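Local coordinates for mandelate racemase/muconate lactonizing enzyme family protein (Roseovarius nubinhibens ISM, PDB 3U4F) that binds magnesium in an enolase-superfamily TIM barrel and may act as a hydro-lyase or racemase, at residues A[316-320]-A[363-369]. Numbering follows the deposited sequence.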
ATOM      1  N   LEU A 316      -5.659  23.808  -0.743  1.00  5.30           N
ATOM      2  CA  LEU A 316      -6.574  24.391  -1.726  1.00  6.42           C
ATOM      3  C   LEU A 316      -7.573  23.386  -2.281  1.00  6.77           C
ATOM      4  O   LEU A 316      -8.774  23.687  -2.407  1.00  6.52           O
ATOM      5  CB  LEU A 316      -5.792  25.047  -2.882  1.00  5.66           C
ATOM      6  CG  LEU A 316      -6.639  25.724  -3.980  1.00  7.89           C
ATOM      7  CD1 LEU A 316      -7.604  26.800  -3.361  1.00  5.86           C
ATOM      8  CD2 LEU A 316      -5.710  26.363  -5.003  1.00  8.91           C
ATOM      9  N   PHE A 317      -7.095  22.182  -2.600  1.00  5.88           N
ATOM     10  CA  PHE A 317      -7.981  21.144  -3.115  1.00  5.65           C
ATOM     11  C   PHE A 317      -9.081  20.841  -2.103  1.00  6.27           C
ATOM     12  O   PHE A 317     -10.246  20.638  -2.477  1.00  7.17           O
ATOM     13  CB  PHE A 317      -7.226  19.842  -3.410  1.00  6.29           C
ATOM     14  CG  PHE A 317      -6.154  19.940  -4.494  1.00  6.89           C
ATOM     15  CD1 PHE A 317      -6.173  20.926  -5.470  1.00  7.66           C
ATOM     16  CD2 PHE A 317      -5.118  19.006  -4.524  1.00  7.67           C
ATOM     17  CE1 PHE A 317      -5.144  21.000  -6.480  1.00  7.15           C
ATOM     18  CE2 PHE A 317      -4.107  19.048  -5.533  1.00  5.52           C
ATOM     19  CZ  PHE A 317      -4.136  20.024  -6.517  1.00  8.28           C
ATOM     20  N   THR A 318      -8.700  20.808  -0.829  1.00  5.99           N
ATOM     21  CA  THR A 318      -9.650  20.536   0.254  1.00  5.76           C
ATOM     22  C   THR A 318     -10.665  21.694   0.404  1.00  6.59           C
ATOM     23  O   THR A 318     -11.865  21.456   0.623  1.00  5.80           O
ATOM     24  CB  THR A 318      -8.896  20.346   1.569  1.00  5.49           C
ATOM     25  OG1 THR A 318      -7.923  19.283   1.416  1.00  5.26           O
ATOM     26  CG2 THR A 318      -9.867  19.990   2.681  1.00  6.44           C
HETATM   27  N   MSE A 319     -10.184  22.930   0.258  1.00  6.47           N
HETATM   28  CA  MSE A 319     -11.081  24.102   0.253  1.00  7.03           C
HETATM   29  C   MSE A 319     -12.147  23.968  -0.811  1.00  7.35           C
HETATM   30  O   MSE A 319     -13.330  24.134  -0.522  1.00  7.68           O
HETATM   31  CB  MSE A 319     -10.271  25.383   0.054  1.00  7.24           C
HETATM   32  CG  MSE A 319      -9.446  25.770   1.254  1.00  8.51           C
HETATM   33 SE   MSE A 319      -8.009  27.017   0.811  1.00 20.56          SE
HETATM   34  CE  MSE A 319      -9.027  28.480  -0.092  1.00  9.51           C
ATOM     35  N   HIS A 320     -11.762  23.669  -2.055  1.00  6.95           N
ATOM     36  CA  HIS A 320     -12.773  23.420  -3.109  1.00  7.37           C
ATOM     37  C   HIS A 320     -13.727  22.268  -2.765  1.00  7.44           C
ATOM     38  O   HIS A 320     -14.920  22.366  -2.985  1.00  7.64           O
ATOM     39  CB  HIS A 320     -12.120  23.115  -4.458  1.00  7.18           C
ATOM     40  CG  HIS A 320     -11.591  24.319  -5.183  1.00  7.02           C
ATOM     41  ND1 HIS A 320     -10.430  24.960  -4.820  1.00 11.44           N
ATOM     42  CD2 HIS A 320     -12.039  24.951  -6.292  1.00  4.55           C
ATOM     43  CE1 HIS A 320     -10.187  25.951  -5.666  1.00  6.10           C
ATOM     44  NE2 HIS A 320     -11.143  25.954  -6.581  1.00 10.10           N
ATOM     45  N   VAL A 363     -12.221  30.426  -1.389  1.00  8.47           N
ATOM     46  CA  VAL A 363     -12.127  29.972  -2.757  1.00  9.14           C
ATOM     47  C   VAL A 363     -12.763  31.054  -3.644  1.00 10.01           C
ATOM     48  O   VAL A 363     -13.930  31.408  -3.450  1.00  9.02           O
ATOM     49  CB  VAL A 363     -12.836  28.616  -2.925  1.00  9.13           C
ATOM     50  CG1 VAL A 363     -13.015  28.242  -4.423  1.00  9.56           C
ATOM     51  CG2 VAL A 363     -12.059  27.540  -2.159  1.00 10.93           C
ATOM     52  N   THR A 364     -11.980  31.567  -4.592  1.00 10.18           N
ATOM     53  CA  THR A 364     -12.486  32.543  -5.570  1.00 11.02           C
ATOM     54  C   THR A 364     -13.135  31.898  -6.782  1.00 11.89           C
ATOM     55  O   THR A 364     -13.146  30.677  -6.939  1.00 11.67           O
ATOM     56  CB  THR A 364     -11.372  33.488  -6.069  1.00 11.69           C
ATOM     57  OG1 THR A 364     -10.492  32.759  -6.918  1.00 10.37           O
ATOM     58  CG2 THR A 364     -10.568  34.091  -4.919  1.00 11.66           C
ATOM     59  N   GLU A 365     -13.712  32.728  -7.654  1.00 12.05           N
ATOM     60  CA  GLU A 365     -14.294  32.239  -8.892  1.00 13.84           C
ATOM     61  C   GLU A 365     -13.245  31.893 -10.011  1.00 13.00           C
ATOM     62  O   GLU A 365     -13.618  31.548 -11.143  1.00 12.76           O
ATOM     63  CB  GLU A 365     -15.346  33.265  -9.381  1.00 15.16           C
ATOM     64  CG  GLU A 365     -14.881  34.769  -9.461  1.00 20.03           C
ATOM     65  CD  GLU A 365     -13.919  35.264  -8.336  1.00 24.44           C
ATOM     66  OE1 GLU A 365     -14.326  35.725  -7.234  1.00 17.43           O
ATOM     67  OE2 GLU A 365     -12.702  35.196  -8.603  1.00 32.40           O
ATOM     68  N   ALA A 366     -11.953  31.977  -9.702  1.00 11.96           N
ATOM     69  CA  ALA A 366     -10.925  31.684 -10.712  1.00 11.91           C
ATOM     70  C   ALA A 366     -11.118  30.270 -11.258  1.00 11.61           C
ATOM     71  O   ALA A 366     -11.413  29.346 -10.490  1.00 11.16           O
ATOM     72  CB  ALA A 366      -9.513  31.885 -10.145  1.00 12.36           C
ATOM     73  N   PRO A 367     -10.977  30.089 -12.589  1.00 11.17           N
ATOM     74  CA  PRO A 367     -11.279  28.768 -13.171  1.00 10.32           C
ATOM     75  C   PRO A 367     -10.275  27.654 -12.748  1.00  9.17           C
ATOM     76  O   PRO A 367      -9.081  27.911 -12.567  1.00  8.15           O
ATOM     77  CB  PRO A 367     -11.170  29.020 -14.667  1.00 10.79           C
ATOM     78  CG  PRO A 367     -11.455  30.508 -14.805  1.00 11.41           C
ATOM     79  CD  PRO A 367     -10.769  31.117 -13.625  1.00 11.64           C
ATOM     80  N   GLY A 368     -10.766  26.433 -12.612  1.00  9.57           N
ATOM     81  CA  GLY A 368      -9.910  25.319 -12.172  1.00  8.78           C
ATOM     82  C   GLY A 368      -9.550  25.553 -10.725  1.00  9.43           C
ATOM     83  O   GLY A 368     -10.413  25.972  -9.940  1.00  8.93           O
ATOM     84  N   TRP A 369      -8.293  25.267 -10.365  1.00  8.55           N
ATOM     85  CA  TRP A 369      -7.792  25.549  -9.027  1.00  9.19           C
ATOM     86  C   TRP A 369      -7.440  27.026  -8.841  1.00 10.31           C
ATOM     87  O   TRP A 369      -7.265  27.485  -7.720  1.00 11.67           O
ATOM     88  CB  TRP A 369      -6.549  24.690  -8.710  1.00  9.16           C
ATOM     89  CG  TRP A 369      -6.782  23.220  -8.865  1.00  7.69           C
ATOM     90  CD1 TRP A 369      -6.089  22.361  -9.674  1.00 10.46           C
ATOM     91  CD2 TRP A 369      -7.771  22.436  -8.204  1.00  8.55           C
ATOM     92  NE1 TRP A 369      -6.600  21.083  -9.571  1.00  8.08           N
ATOM     93  CE2 TRP A 369      -7.625  21.095  -8.662  1.00  9.16           C
ATOM     94  CE3 TRP A 369      -8.764  22.725  -7.255  1.00  6.87           C
ATOM     95  CZ2 TRP A 369      -8.445  20.048  -8.214  1.00  8.48           C
ATOM     96  CZ3 TRP A 369      -9.585  21.679  -6.803  1.00  5.83           C
ATOM     97  CH2 TRP A 369      -9.408  20.356  -7.275  1.00  9.32           C
TER
HETATM   98  O   HOH W   1     -10.978  29.051  -7.842  1.00 11.45           O
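Trp369 meets Phe317 and His320 in an aromatic cluster between helix 313-322 and the loop after strand 360-363. Phe317 lays CE1 over the centre of one indole face, 3.3 Å from Trp369 CE2. Their planes are inclined at 47°. His320 receives the indole differently. The benzo edge of Trp369, led by CE3 and CZ3, points at one imidazole face in a T-shaped pair, with Trp369 CZ3 3.7 Å from His320 CG. The opposite imidazole face takes a CH-pi contact from Val363, whose CG1 sits 3.8 Å from the ring centroid.

Apolar contacts flank the cluster. Val363 CG1 lies anti to the backbone N (chi1 168°), which leaves CG2 for Met319, a selenomethionine here, with Val363 CG2 3.6 Å from Met319 CB. Leu316 CD2 lies against the Trp369 backbone, 3.3 Å from Trp369 O, and near Trp369 CB.

Polar bonds complete the contact. His320 ND1 donates to Leu316 O at 3.2 Å, nearly straight and in the imidazole plane, though above the carbonyl plane. The same oxygen accepts from His320 N. His320 NE2 has a weak bond to a water that donates to Thr364 O and, at 2.7 Å, to Ala366 O. Trp369 NE1 is satisfied by Thr109 O.

Replacing Trp369 by an alanine is likely to leave Phe317 and one His320 face without a partner, Thr109 O without this donor, and a gap beside the helix. Away from the magnesium sites, the ND1 bond sets how the imidazole is turned, the water ties NE2 weakly to the loop carbonyls, and the ring is held between an indole edge and a valine methyl group.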